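Local atomic coordinates of beta-L-arabinobiosidase (PDB entry 5MQR), a protein that probably hydrolyses arabinose-containing glycosidic bonds of plant pectin as a gut bacterial beta-L-arabinobiosidase, with possible sialidase-type activity. Residues A[331-336]-A[348-353]; A[304-309]-A[323-328]; A[51-56]-A[399-404]; A[45-50]-A[430-435]; A[363-368]-A[394-399]. All blocks are in the same frame, centred on the assembly; numbering follows the deposited sequence. Where two conformers were deposited one is given.

Contact 1: residues A[331-336]-A[348-353]; sequences RWPLAI and LNLVHG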
# COMPACT_ATOMS: atom_id res chain seq x y z
N ARG A 331 28.30 7.85 9.41
CA ARG A 331 27.92 6.54 8.90
C ARG A 331 26.77 5.93 9.67
O ARG A 331 26.84 4.79 10.10
CB ARG A 331 29.15 5.63 8.82
CG ARG A 331 30.24 6.28 7.99
CD ARG A 331 31.38 5.33 7.70
NE ARG A 331 32.43 6.00 6.93
CZ ARG A 331 33.31 5.40 6.13
NH1 ARG A 331 33.33 4.08 5.97
NH2 ARG A 331 34.19 6.15 5.46
N TRP A 332 25.68 6.67 9.79
CA TRP A 332 24.43 6.16 10.36
C TRP A 332 23.26 7.09 10.03
O TRP A 332 23.49 8.23 9.73
CB TRP A 332 24.55 6.05 11.88
CG TRP A 332 24.63 7.36 12.63
CD1 TRP A 332 23.60 8.19 12.96
CD2 TRP A 332 25.81 7.95 13.19
NE1 TRP A 332 24.06 9.26 13.70
CE2 TRP A 332 25.41 9.15 13.84
CE3 TRP A 332 27.16 7.59 13.21
CZ2 TRP A 332 26.33 9.99 14.50
CZ3 TRP A 332 28.08 8.43 13.89
CH2 TRP A 332 27.65 9.60 14.52
N PRO A 333 22.02 6.61 10.04
CA PRO A 333 21.69 5.18 9.98
C PRO A 333 21.96 4.62 8.59
O PRO A 333 22.51 5.31 7.74
CB PRO A 333 20.19 5.18 10.24
CG PRO A 333 19.74 6.47 9.58
CD PRO A 333 20.86 7.46 9.74
N LEU A 334 21.58 3.38 8.39
CA LEU A 334 21.55 2.82 7.05
C LEU A 334 20.08 2.93 6.65
O LEU A 334 19.19 2.48 7.39
CB LEU A 334 22.00 1.37 7.04
CG LEU A 334 22.31 0.77 5.66
CD1 LEU A 334 23.52 1.45 5.05
CD2 LEU A 334 22.57 -0.72 5.79
N ALA A 335 19.83 3.56 5.50
CA ALA A 335 18.49 3.92 5.06
C ALA A 335 18.22 3.37 3.66
O ALA A 335 19.14 2.93 2.96
CB ALA A 335 18.36 5.43 5.06
N ILE A 336 16.96 3.43 3.27
CA ILE A 336 16.51 2.98 1.97
C ILE A 336 15.62 4.07 1.35
O ILE A 336 14.78 4.68 2.04
CB ILE A 336 15.78 1.61 2.03
CG1 ILE A 336 15.37 1.15 0.61
CG2 ILE A 336 14.57 1.63 2.99
CD1 ILE A 336 14.84 -0.27 0.55
N LEU A 348 12.42 8.03 1.98
CA LEU A 348 13.57 7.80 2.84
C LEU A 348 13.10 7.17 4.14
O LEU A 348 12.36 7.79 4.88
CB LEU A 348 14.31 9.09 3.13
CG LEU A 348 15.59 8.94 3.95
CD1 LEU A 348 16.62 8.15 3.16
CD2 LEU A 348 16.13 10.29 4.36
N ASN A 349 13.50 5.93 4.37
CA ASN A 349 13.13 5.17 5.56
C ASN A 349 14.33 4.37 6.07
O ASN A 349 15.38 4.31 5.41
CB ASN A 349 11.98 4.23 5.23
CG ASN A 349 10.70 4.98 4.88
OD1 ASN A 349 10.42 5.23 3.70
ND2 ASN A 349 9.95 5.39 5.89
N LEU A 350 14.17 3.79 7.24
CA LEU A 350 15.25 3.08 7.94
C LEU A 350 15.38 1.62 7.52
O LEU A 350 14.37 0.91 7.33
CB LEU A 350 14.99 3.13 9.44
CG LEU A 350 16.13 2.64 10.35
CD1 LEU A 350 17.26 3.65 10.33
CD2 LEU A 350 15.56 2.46 11.74
N VAL A 351 16.62 1.18 7.37
CA VAL A 351 16.97 -0.23 7.26
C VAL A 351 17.59 -0.67 8.59
O VAL A 351 17.05 -1.55 9.23
CB VAL A 351 17.94 -0.50 6.09
CG1 VAL A 351 18.41 -1.95 6.09
CG2 VAL A 351 17.27 -0.15 4.77
N HIS A 352 18.68 -0.02 9.00
CA HIS A 352 19.40 -0.36 10.23
C HIS A 352 19.71 0.92 11.00
O HIS A 352 20.44 1.77 10.52
CB HIS A 352 20.67 -1.14 9.87
CG HIS A 352 21.47 -1.61 11.04
ND1 HIS A 352 21.75 -2.95 11.26
CD2 HIS A 352 22.14 -0.93 12.00
CE1 HIS A 352 22.53 -3.06 12.33
NE2 HIS A 352 22.76 -1.85 12.80
N GLY A 353 19.12 1.06 12.19
CA GLY A 353 19.19 2.28 12.98
C GLY A 353 19.90 2.18 14.30
O GLY A 353 19.94 3.15 15.06
O HOH W 1 12.03 4.39 1.67

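Contact 2: residues A[304-309]-A[323-328]; sequences FVNSNA and TVYNPS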
# COMPACT_ATOMS: atom_id res chain seq x y z
N PHE A 304 20.35 13.73 -2.98
CA PHE A 304 20.84 12.65 -2.13
C PHE A 304 21.80 13.22 -1.08
O PHE A 304 22.69 14.03 -1.38
CB PHE A 304 21.56 11.54 -2.94
CG PHE A 304 20.64 10.48 -3.46
CD1 PHE A 304 20.04 10.61 -4.71
CD2 PHE A 304 20.38 9.35 -2.70
CE1 PHE A 304 19.17 9.63 -5.18
CE2 PHE A 304 19.53 8.36 -3.18
CZ PHE A 304 18.92 8.51 -4.42
N VAL A 305 21.57 12.81 0.16
CA VAL A 305 22.50 13.06 1.24
C VAL A 305 23.28 11.76 1.41
O VAL A 305 22.72 10.72 1.73
CB VAL A 305 21.76 13.48 2.53
CG1 VAL A 305 22.73 13.86 3.64
CG2 VAL A 305 20.82 14.64 2.20
N ASN A 306 24.59 11.83 1.16
CA ASN A 306 25.46 10.69 1.13
C ASN A 306 26.86 11.23 1.13
O ASN A 306 27.13 12.34 0.66
CB ASN A 306 25.21 9.81 -0.12
CG ASN A 306 25.90 8.45 -0.04
OD1 ASN A 306 26.62 8.06 -0.97
ND2 ASN A 306 25.70 7.73 1.06
N SER A 307 27.76 10.42 1.66
CA SER A 307 29.14 10.84 1.80
C SER A 307 30.03 9.69 1.34
O SER A 307 29.92 9.27 0.19
CB SER A 307 29.36 11.30 3.25
OG SER A 307 30.71 11.60 3.49
N ASN A 308 30.81 9.13 2.25
CA ASN A 308 31.97 8.35 1.94
C ASN A 308 31.80 6.85 2.14
O ASN A 308 32.72 6.10 1.88
CB ASN A 308 33.10 8.82 2.85
CG ASN A 308 34.39 8.93 2.11
OD1 ASN A 308 34.44 9.60 1.08
ND2 ASN A 308 35.44 8.27 2.60
N ALA A 309 30.64 6.41 2.61
CA ALA A 309 30.49 5.04 3.08
C ALA A 309 29.74 4.11 2.09
O ALA A 309 29.17 3.10 2.53
CB ALA A 309 29.81 5.06 4.44
N THR A 323 17.64 2.33 -3.42
CA THR A 323 19.00 2.66 -3.01
C THR A 323 19.10 2.45 -1.51
O THR A 323 18.14 2.71 -0.80
CB THR A 323 19.39 4.10 -3.37
OG1 THR A 323 18.26 4.96 -3.16
CG2 THR A 323 19.81 4.17 -4.78
N VAL A 324 20.25 1.95 -1.06
CA VAL A 324 20.54 1.74 0.36
C VAL A 324 21.86 2.42 0.65
O VAL A 324 22.83 2.26 -0.09
CB VAL A 324 20.58 0.24 0.72
CG1 VAL A 324 20.90 0.02 2.19
CG2 VAL A 324 19.22 -0.38 0.38
N TYR A 325 21.88 3.24 1.69
CA TYR A 325 22.98 4.16 1.94
C TYR A 325 22.86 4.82 3.30
O TYR A 325 21.80 4.79 3.90
CB TYR A 325 23.05 5.25 0.87
CG TYR A 325 21.83 6.15 0.71
CD1 TYR A 325 20.64 5.67 0.15
CD2 TYR A 325 21.86 7.49 1.06
CE1 TYR A 325 19.52 6.49 -0.03
CE2 TYR A 325 20.75 8.32 0.88
CZ TYR A 325 19.59 7.81 0.33
OH TYR A 325 18.50 8.61 0.18
N ASN A 326 23.96 5.43 3.74
CA ASN A 326 23.96 6.34 4.89
C ASN A 326 23.52 7.71 4.35
O ASN A 326 24.26 8.31 3.59
CB ASN A 326 25.35 6.44 5.54
CG ASN A 326 25.89 5.08 6.00
OD1 ASN A 326 26.79 4.48 5.36
ND2 ASN A 326 25.35 4.59 7.12
N PRO A 327 22.33 8.21 4.77
CA PRO A 327 21.77 9.48 4.31
C PRO A 327 22.36 10.65 5.12
O PRO A 327 21.63 11.46 5.69
CB PRO A 327 20.27 9.28 4.57
CG PRO A 327 20.26 8.52 5.85
CD PRO A 327 21.44 7.58 5.77
N SER A 328 23.68 10.72 5.16
CA SER A 328 24.34 11.47 6.20
C SER A 328 25.82 11.61 5.93
O SER A 328 26.39 10.82 5.16
CB SER A 328 24.12 10.77 7.55
OG SER A 328 24.71 11.51 8.60
O HOH W 2 19.03 11.33 0.97
O HOH W 3 26.71 5.39 2.81

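Contact 3: residues A[51-56]-A[399-404]; sequences VHNIQL and WISRIP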
# COMPACT_ATOMS: atom_id res chain seq x y z
N VAL A 51 11.79 -5.47 8.14
CA VAL A 51 13.23 -5.53 7.94
C VAL A 51 13.83 -6.40 9.03
O VAL A 51 13.59 -6.17 10.22
CB VAL A 51 13.92 -4.15 7.97
CG1 VAL A 51 15.41 -4.30 7.66
CG2 VAL A 51 13.32 -3.22 6.95
N HIS A 52 14.60 -7.40 8.63
CA HIS A 52 15.37 -8.20 9.59
C HIS A 52 16.86 -7.88 9.47
O HIS A 52 17.47 -8.09 8.41
CB HIS A 52 15.13 -9.69 9.38
CG HIS A 52 13.71 -10.10 9.54
ND1 HIS A 52 13.26 -11.33 9.16
CD2 HIS A 52 12.64 -9.43 10.02
CE1 HIS A 52 11.96 -11.42 9.42
NE2 HIS A 52 11.57 -10.28 9.95
N ASN A 53 17.42 -7.35 10.55
CA ASN A 53 18.85 -7.11 10.63
C ASN A 53 19.44 -8.33 11.32
O ASN A 53 19.09 -8.59 12.48
CB ASN A 53 19.17 -5.86 11.47
CG ASN A 53 18.31 -4.67 11.13
OD1 ASN A 53 17.73 -4.05 12.02
ND2 ASN A 53 18.27 -4.31 9.85
N ILE A 54 20.33 -9.04 10.63
CA ILE A 54 20.93 -10.28 11.09
C ILE A 54 22.46 -10.14 11.15
O ILE A 54 23.10 -9.92 10.11
CB ILE A 54 20.59 -11.46 10.17
CG1 ILE A 54 19.07 -11.59 9.99
CG2 ILE A 54 21.15 -12.77 10.72
CD1 ILE A 54 18.28 -11.84 11.27
N GLN A 55 23.03 -10.29 12.34
CA GLN A 55 24.48 -10.28 12.48
C GLN A 55 25.05 -11.65 12.09
O GLN A 55 24.61 -12.69 12.57
CB GLN A 55 24.88 -9.90 13.90
CG GLN A 55 26.32 -9.48 14.08
CD GLN A 55 26.62 -9.13 15.53
OE1 GLN A 55 26.37 -9.93 16.43
NE2 GLN A 55 27.12 -7.93 15.76
N LEU A 56 26.06 -11.61 11.24
CA LEU A 56 26.71 -12.78 10.73
C LEU A 56 28.00 -13.07 11.48
O LEU A 56 28.26 -14.22 11.78
CB LEU A 56 27.02 -12.59 9.24
CG LEU A 56 25.95 -13.07 8.27
CD1 LEU A 56 24.63 -12.39 8.56
CD2 LEU A 56 26.38 -12.82 6.84
N TRP A 399 27.24 -7.89 9.03
CA TRP A 399 25.78 -7.98 9.08
C TRP A 399 25.18 -8.20 7.68
O TRP A 399 25.82 -7.94 6.65
CB TRP A 399 25.19 -6.67 9.62
CG TRP A 399 25.37 -6.44 11.05
CD1 TRP A 399 26.50 -6.02 11.68
CD2 TRP A 399 24.37 -6.55 12.06
NE1 TRP A 399 26.27 -5.86 13.02
CE2 TRP A 399 24.98 -6.20 13.29
CE3 TRP A 399 23.02 -6.92 12.05
CZ2 TRP A 399 24.29 -6.22 14.49
CZ3 TRP A 399 22.33 -6.95 13.26
CH2 TRP A 399 22.97 -6.60 14.47
N ILE A 400 23.93 -8.66 7.68
CA ILE A 400 23.08 -8.64 6.49
C ILE A 400 21.68 -8.12 6.89
O ILE A 400 21.28 -8.26 8.03
CB ILE A 400 23.05 -10.03 5.79
CG1 ILE A 400 22.75 -9.90 4.29
CG2 ILE A 400 22.06 -11.01 6.46
CD1 ILE A 400 22.99 -11.17 3.47
N SER A 401 20.98 -7.49 5.97
CA SER A 401 19.59 -7.12 6.20
C SER A 401 18.74 -7.64 5.08
O SER A 401 19.10 -7.56 3.91
CB SER A 401 19.40 -5.60 6.35
OG SER A 401 19.65 -5.18 7.69
N ARG A 402 17.60 -8.21 5.46
CA ARG A 402 16.57 -8.61 4.52
C ARG A 402 15.47 -7.55 4.56
O ARG A 402 14.94 -7.24 5.61
CB ARG A 402 16.01 -9.95 4.93
CG ARG A 402 14.88 -10.43 4.05
CD ARG A 402 14.05 -11.39 4.86
NE ARG A 402 13.10 -12.12 4.05
CZ ARG A 402 12.14 -12.91 4.52
NH1 ARG A 402 11.94 -13.05 5.83
NH2 ARG A 402 11.34 -13.53 3.66
N ILE A 403 15.11 -7.04 3.39
CA ILE A 403 14.06 -6.04 3.25
C ILE A 403 12.96 -6.63 2.35
O ILE A 403 13.22 -6.94 1.19
CB ILE A 403 14.62 -4.74 2.65
CG1 ILE A 403 15.69 -4.19 3.60
CG2 ILE A 403 13.51 -3.74 2.41
CD1 ILE A 403 16.82 -3.47 2.90
N PRO A 404 11.74 -6.84 2.91
CA PRO A 404 10.67 -7.44 2.08
C PRO A 404 10.27 -6.58 0.88
O PRO A 404 10.26 -5.37 0.99
CB PRO A 404 9.50 -7.60 3.06
CG PRO A 404 10.18 -7.76 4.39
CD PRO A 404 11.35 -6.80 4.33
O HOH W 4 27.46 -4.89 15.37

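Contact 4: residues A[45-50]-A[430-435]; sequences LSPVVG and NWNIYS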
# COMPACT_ATOMS: atom_id res chain seq x y z
N LEU A 45 14.21 8.23 11.30
CA LEU A 45 13.57 7.56 10.18
C LEU A 45 12.78 6.36 10.67
O LEU A 45 13.29 5.56 11.44
CB LEU A 45 14.60 7.08 9.18
CG LEU A 45 15.53 8.14 8.59
CD1 LEU A 45 16.50 7.46 7.65
CD2 LEU A 45 14.76 9.24 7.86
N SER A 46 11.53 6.26 10.23
CA SER A 46 10.72 5.10 10.48
C SER A 46 11.16 4.03 9.51
O SER A 46 11.48 4.33 8.36
CB SER A 46 9.23 5.42 10.27
OG SER A 46 8.41 4.35 10.72
N PRO A 47 11.20 2.78 9.96
CA PRO A 47 11.63 1.70 9.08
C PRO A 47 10.54 1.26 8.16
O PRO A 47 9.38 1.45 8.47
CB PRO A 47 11.98 0.57 10.04
CG PRO A 47 11.05 0.78 11.20
CD PRO A 47 10.94 2.29 11.33
N VAL A 48 10.93 0.65 7.04
CA VAL A 48 9.99 -0.09 6.22
C VAL A 48 9.55 -1.35 6.98
O VAL A 48 10.20 -1.78 7.93
CB VAL A 48 10.53 -0.38 4.80
CG1 VAL A 48 10.85 0.95 4.09
CG2 VAL A 48 11.75 -1.28 4.81
N VAL A 49 8.40 -1.91 6.59
CA VAL A 49 7.83 -3.09 7.27
C VAL A 49 8.73 -4.31 7.07
O VAL A 49 9.17 -4.61 5.95
CB VAL A 49 6.41 -3.45 6.74
CG1 VAL A 49 5.92 -4.79 7.30
CG2 VAL A 49 5.41 -2.35 7.05
N GLY A 50 8.99 -5.01 8.17
CA GLY A 50 9.52 -6.36 8.10
C GLY A 50 11.00 -6.51 7.87
O GLY A 50 11.43 -7.57 7.46
N ASN A 430 5.70 -9.38 9.16
CA ASN A 430 5.19 -8.15 9.76
C ASN A 430 6.01 -7.64 10.96
O ASN A 430 5.59 -6.66 11.60
CB ASN A 430 3.75 -8.39 10.22
CG ASN A 430 2.81 -8.63 9.08
OD1 ASN A 430 2.76 -7.85 8.11
ND2 ASN A 430 2.05 -9.69 9.18
N TRP A 431 7.13 -8.29 11.27
CA TRP A 431 7.97 -7.88 12.41
C TRP A 431 9.32 -7.39 11.93
O TRP A 431 9.90 -7.97 11.04
CB TRP A 431 8.13 -9.01 13.39
CG TRP A 431 6.95 -9.18 14.25
CD1 TRP A 431 5.80 -9.84 13.94
CD2 TRP A 431 6.76 -8.64 15.56
NE1 TRP A 431 4.91 -9.77 14.99
CE2 TRP A 431 5.48 -9.05 16.00
CE3 TRP A 431 7.57 -7.88 16.42
CZ2 TRP A 431 4.97 -8.71 17.25
CZ3 TRP A 431 7.09 -7.55 17.68
CH2 TRP A 431 5.78 -7.96 18.08
N ASN A 432 9.76 -6.28 12.50
CA ASN A 432 11.12 -5.79 12.32
C ASN A 432 11.98 -6.40 13.41
O ASN A 432 11.58 -6.42 14.56
CB ASN A 432 11.13 -4.28 12.36
CG ASN A 432 10.42 -3.69 11.15
OD1 ASN A 432 9.27 -4.04 10.86
ND2 ASN A 432 11.12 -2.87 10.40
N ILE A 433 13.11 -6.97 13.02
CA ILE A 433 13.91 -7.79 13.90
C ILE A 433 15.38 -7.34 13.80
O ILE A 433 15.92 -7.15 12.71
CB ILE A 433 13.75 -9.29 13.54
CG1 ILE A 433 12.34 -9.77 13.88
CG2 ILE A 433 14.74 -10.16 14.29
CD1 ILE A 433 12.06 -11.16 13.40
N TYR A 434 15.98 -7.16 14.97
CA TYR A 434 17.38 -6.82 15.15
C TYR A 434 17.97 -7.94 15.99
O TYR A 434 17.61 -8.08 17.15
CB TYR A 434 17.48 -5.47 15.88
CG TYR A 434 18.89 -5.04 16.17
CD1 TYR A 434 19.71 -4.54 15.15
CD2 TYR A 434 19.41 -5.11 17.45
CE1 TYR A 434 21.01 -4.13 15.41
CE2 TYR A 434 20.70 -4.71 17.71
CZ TYR A 434 21.51 -4.22 16.69
OH TYR A 434 22.81 -3.85 16.96
N SER A 435 18.87 -8.74 15.40
CA SER A 435 19.30 -10.00 15.98
C SER A 435 20.83 -10.18 15.95
O SER A 435 21.38 -10.78 15.01
CB SER A 435 18.57 -11.16 15.30
OG SER A 435 18.79 -12.35 16.01

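Contact 5: residues A[363-368]-A[394-399]; sequences NYKSYG and NKEDMW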
# COMPACT_ATOMS: atom_id res chain seq x y z
N ASN A 363 42.99 1.63 13.42
CA ASN A 363 43.26 2.56 12.31
C ASN A 363 42.07 2.63 11.34
O ASN A 363 41.66 1.60 10.79
CB ASN A 363 44.54 2.08 11.56
CG ASN A 363 45.17 3.14 10.65
OD1 ASN A 363 44.86 4.33 10.75
ND2 ASN A 363 46.10 2.70 9.77
N TYR A 364 41.52 3.83 11.14
CA TYR A 364 40.44 4.13 10.18
C TYR A 364 39.10 3.45 10.41
O TYR A 364 38.19 3.61 9.58
CB TYR A 364 40.91 3.97 8.71
CG TYR A 364 42.16 4.79 8.37
CD1 TYR A 364 42.17 6.19 8.48
CD2 TYR A 364 43.33 4.16 7.96
CE1 TYR A 364 43.33 6.92 8.18
CE2 TYR A 364 44.48 4.87 7.66
CZ TYR A 364 44.49 6.24 7.77
OH TYR A 364 45.67 6.89 7.47
N LYS A 365 38.95 2.74 11.54
CA LYS A 365 37.64 2.23 11.93
C LYS A 365 36.75 3.41 12.32
O LYS A 365 37.16 4.26 13.11
CB LYS A 365 37.77 1.23 13.08
CG LYS A 365 38.46 -0.06 12.65
CD LYS A 365 38.57 -1.09 13.75
CE LYS A 365 37.22 -1.63 14.17
NZ LYS A 365 37.40 -2.72 15.15
N SER A 366 35.57 3.49 11.70
CA SER A 366 34.61 4.55 12.00
C SER A 366 33.24 3.98 12.40
O SER A 366 32.91 2.86 12.07
CB SER A 366 34.49 5.49 10.81
OG SER A 366 34.18 4.75 9.68
N TYR A 367 32.45 4.78 13.12
CA TYR A 367 31.24 4.29 13.77
C TYR A 367 30.07 4.11 12.81
O TYR A 367 29.80 4.99 12.01
CB TYR A 367 30.78 5.23 14.88
CG TYR A 367 31.81 5.39 15.96
CD1 TYR A 367 32.06 4.35 16.86
CD2 TYR A 367 32.56 6.55 16.07
CE1 TYR A 367 33.03 4.47 17.85
CE2 TYR A 367 33.54 6.69 17.05
CZ TYR A 367 33.76 5.64 17.94
OH TYR A 367 34.70 5.78 18.91
N GLY A 368 29.39 2.96 12.90
CA GLY A 368 28.06 2.80 12.36
C GLY A 368 27.93 1.80 11.23
O GLY A 368 28.93 1.29 10.72
N ASN A 394 30.77 -0.61 12.22
CA ASN A 394 32.05 -0.14 12.80
C ASN A 394 33.30 -0.70 12.14
O ASN A 394 34.36 -0.64 12.73
CB ASN A 394 32.12 -0.45 14.31
CG ASN A 394 30.98 0.16 15.09
OD1 ASN A 394 30.56 1.27 14.83
ND2 ASN A 394 30.50 -0.57 16.07
N LYS A 395 33.19 -1.27 10.93
CA LYS A 395 34.29 -2.09 10.37
C LYS A 395 34.77 -3.16 11.35
O LYS A 395 35.96 -3.46 11.45
CB LYS A 395 35.48 -1.24 9.94
CG LYS A 395 35.10 0.05 9.24
CD LYS A 395 36.29 0.60 8.44
CE LYS A 395 35.92 1.92 7.79
NZ LYS A 395 37.09 2.66 7.22
N GLU A 396 33.81 -3.76 12.04
CA GLU A 396 34.10 -4.71 13.13
C GLU A 396 33.24 -5.97 13.07
O GLU A 396 33.75 -7.09 13.14
CB GLU A 396 33.90 -4.01 14.48
CG GLU A 396 34.24 -4.85 15.70
CD GLU A 396 34.37 -4.03 16.97
OE1 GLU A 396 35.40 -3.34 17.13
OE2 GLU A 396 33.44 -4.06 17.82
N ASP A 397 31.93 -5.76 12.98
CA ASP A 397 30.97 -6.85 12.92
C ASP A 397 30.34 -6.89 11.52
O ASP A 397 30.06 -5.84 10.95
CB ASP A 397 29.88 -6.64 13.98
CG ASP A 397 30.43 -6.64 15.39
OD1 ASP A 397 31.37 -7.41 15.63
OD2 ASP A 397 29.92 -5.88 16.27
N MSE A 398 30.12 -8.09 10.98
CA MSE A 398 29.51 -8.28 9.66
C MSE A 398 28.05 -8.58 9.83
O MSE A 398 27.64 -9.39 10.69
CB MSE A 398 30.22 -9.36 8.84
CG MSE A 398 31.73 -9.21 8.73
SE MSE A 398 32.25 -7.40 8.21
CE MSE A 398 31.41 -7.40 6.44
N TRP A 399 27.24 -7.89 9.03
CA TRP A 399 25.78 -7.98 9.08
C TRP A 399 25.18 -8.20 7.68
O TRP A 399 25.82 -7.94 6.65
CB TRP A 399 25.19 -6.67 9.62
CG TRP A 399 25.37 -6.44 11.05
CD1 TRP A 399 26.50 -6.02 11.68
CD2 TRP A 399 24.37 -6.55 12.06
NE1 TRP A 399 26.27 -5.86 13.02
CE2 TRP A 399 24.98 -6.20 13.29
CE3 TRP A 399 23.02 -6.92 12.05
CZ2 TRP A 399 24.29 -6.22 14.49
CZ3 TRP A 399 22.33 -6.95 13.26
CH2 TRP A 399 22.97 -6.60 14.47
O HOH W 5 36.15 5.38 7.84

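Contact 1: residues A[331-336]-A[348-353]
A classic beta bulge joins Leu334 to Val351 and His352, where strand 334-339 meets the edge strand 349-350 of a four-stranded antiparallel sheet. Leu334 O accepts from both bulge residues, from Val351 N at 2.9 Å and from His352 N at 3.0 Å. Both donors come from the same face of its carbonyl plane. Leu334 N returns a bond to His352 O. Beyond the bulge the register shifts by one, and Ile336 and Asn349 form a hydrogen-bonded pair, with Ile336 N 2.8 Å from Asn349 O. A water donates to Ile336 O and Asn349 OD1, while Asn349 ND2 bonds Ser46 O.

Apolar groups fill in around this ladder. Leu350 CD1 presses on Pro333 CB at 3.3 Å, a tight carbon contact. Pro333 follows a cis peptide bond. Val351 CG1 is anti to the backbone N (chi1 173°), which leaves CG2 beside that N and facing Ile336 CB at 3.6 Å; the valine branch comes in across the isoleucine. Leu348 CD1 reaches Ala335 CB at 3.7 Å. The His352 ring bonds Tyr391 through ND1 and meets Trp399 edge-to-face.

One carbonyl thus satisfies two buried N-H groups, and the chain turns a corner at Val351 without losing its pairing.

Contact 2: residues A[304-309]-A[323-328]
Segment 304-309 is an irregular loop, and its end-to-end direction lies 80° from that of 323-328. The backbones come closest at Val305 and Pro327. Pro327 is the centre of an inverse gamma turn, and its CA makes a CA-H...O contact of 3.0 Å with Val305 O. Val305 O also lies at the edge of the Tyr325 ring, 3.2 Å from CE2.

Asn306 ND2 donates to Asn326 O at 3.0 Å, the acceptor lying in the amide plane. A water accepts from Asn306 ND2 and Asn326 N and donates to Asn326 OD1; Asn326 ND2 bonds Pro369 O. Tyr325 CG lies between its backbone N and carbonyl carbon (chi1 59°), which brings the ring to Phe304. The two rings meet obliquely, planes at 58°, with Phe304 CD2 3.5 Å from Tyr325 CZ. A second water joins Val305 N to Tyr325 OH, which also bonds Ser337 OG.

Strand 321-325 lies between strands 311-315 and 334-339 in the sheet, and the loop packs on its end and on Ile311.

Contact 3: residues A[51-56]-A[399-404]
Strands 52-57 and 397-403, some 340 residues apart in the chain, are antiparallel neighbours in a large mixed sheet. The axes of strand pieces 52-56 and 399-403 approach to 4.7 Å, their directions 156° apart. His52 with Arg402 and Ile54 with Ile400 are hydrogen-bonded pairs, each with two backbone bonds; Ile54 N to Ile400 O is 2.9 Å.

Gln55 CB sits 3.6 Å from the centroid of the Trp399 six-membered ring, 5° off its normal, in a CH-pi contact. With CG anti to the backbone N (chi1 -164°), the glutamine chain runs on across the indole. A water accepts from Trp399 NE1 at 2.8 Å and, weakly, from Gln55 NE2. Gln55 OE1 bonds Val437 N.

On the same face Asn53 ND2 donates to Ser401 OG at 2.7 Å, with the hydroxyl oxygen in the amide plane. On the other face Leu56 CD1 touches Ile400 CG2 at 3.6 Å. His52 and Arg402 lie side by side there; His52 ND1 and Arg402 NH1 both bond Tyr114 OH.

Asn53 ND2 also bonds Val351 O, and Ser401 OG also bonds Tyr391 OH. These polar side chains are buried, and their mutual bond belongs to a wider network that should fix the rotation of the Asn53 amide.

Contact 4: residues A[45-50]-A[430-435]
Pro47 brings CB to 3.6 Å from Asn432 ND2. The loop 45-50 leads into strand 52-57, and Asn432 belongs to the neighbouring parallel strand 431-435 of the same mixed sheet, so the contact lies just ahead of that strand pairing. Pro47 O is bonded to Lys464 NZ.

Val48 offers its carbonyl. Asn432 ND2 donates to Val48 O at 2.9 Å, nearly straight, with an angle of 173° at the hydrogen. The oxygen lies in the amide plane. Val49 brings CG1 to 4.2 Å from Asn430 CA.

Gly50 closes the loop with positive phi (80°), a conformation easily adopted by glycine. Its CA makes a CA-H...O contact with Trp431 O at 3.4 Å. The one amide of Asn432 bridges two loop residues, using both of its ends. Asn432 CG lies beside its own backbone N (chi1 -68°), which turns the amide to the loop. Gly50 N donates to Asn432 OD1 at 2.9 Å, from above the carbonyl plane and not on a lone pair.

Contact 5: residues A[363-368]-A[394-399]
Charged groups meet first at Lys365 and Glu396. Lys365 NZ forms a salt bridge of 2.9 Å with Glu396 OE1, on the anti lone pair of that oxygen. The lysine chain bends at chi3 (67°), which turns its end to the carboxylate. Lys365 NZ also donates to Thr73 O and Tyr360 O, so three oxygens grip it, while Glu396 OE2 pairs with Arg359.

Lys395 and Lys365 run antiparallel alongside each other. Lys395 NZ donates to Tyr364 O at 2.8 Å, from above the carbonyl plane. A water accepts from Lys395 NZ and is hydrogen-bonded to Ser366 OG at 2.8 Å. Lys395 NZ has two further anionic partners, Glu98 and the phosphate of the phosphotyrosine at position 371.

The segment 394-399 holds the turn between strands 387-393 and 397-403 of the mixed sheet. Glu396 and Asp397 both face Val393 in a classic beta bulge. Loop 363-368 lies against this turn.

Backbone and amide bonds hold the other end. Gly368 N donates to Asn394 OD1 at 2.8 Å, and Asn394 N donates to Gly368 O at 3.0 Å. Asn394 ND2 bonds Thr356 O. Asn394 CA makes a CA-H...O contact with Ser366 O at 3.2 Å. The amide plane of Asn394 stands 84° from the Tyr367 ring, and Asn394 OD1 approaches Tyr367 CA at 3.3 Å.

In the fold
Contacts 1 and 2 belong to one four-stranded antiparallel sheet. Their centres are about 9 Å apart, and strands 321-325 and 334-339 are neighbours in it. Contacts 3, 4 and 5 reach the large mixed sheet: contacts 3 and 5 share Trp399 and strand 397-403, and strand 52-57 lies between 397-403 and 431-435. Contact 1 links the two sheets, its centre about 12 Å from that of contact 3 and about 11 Å from that of contact 4. Along the chain contacts 2, 1 and 5 follow in series inside the loop closed by contact 3, itself nested within contact 4. Strand 52-57 thus ties together strands 397-403 and 431-435, brought from distant parts of the chain.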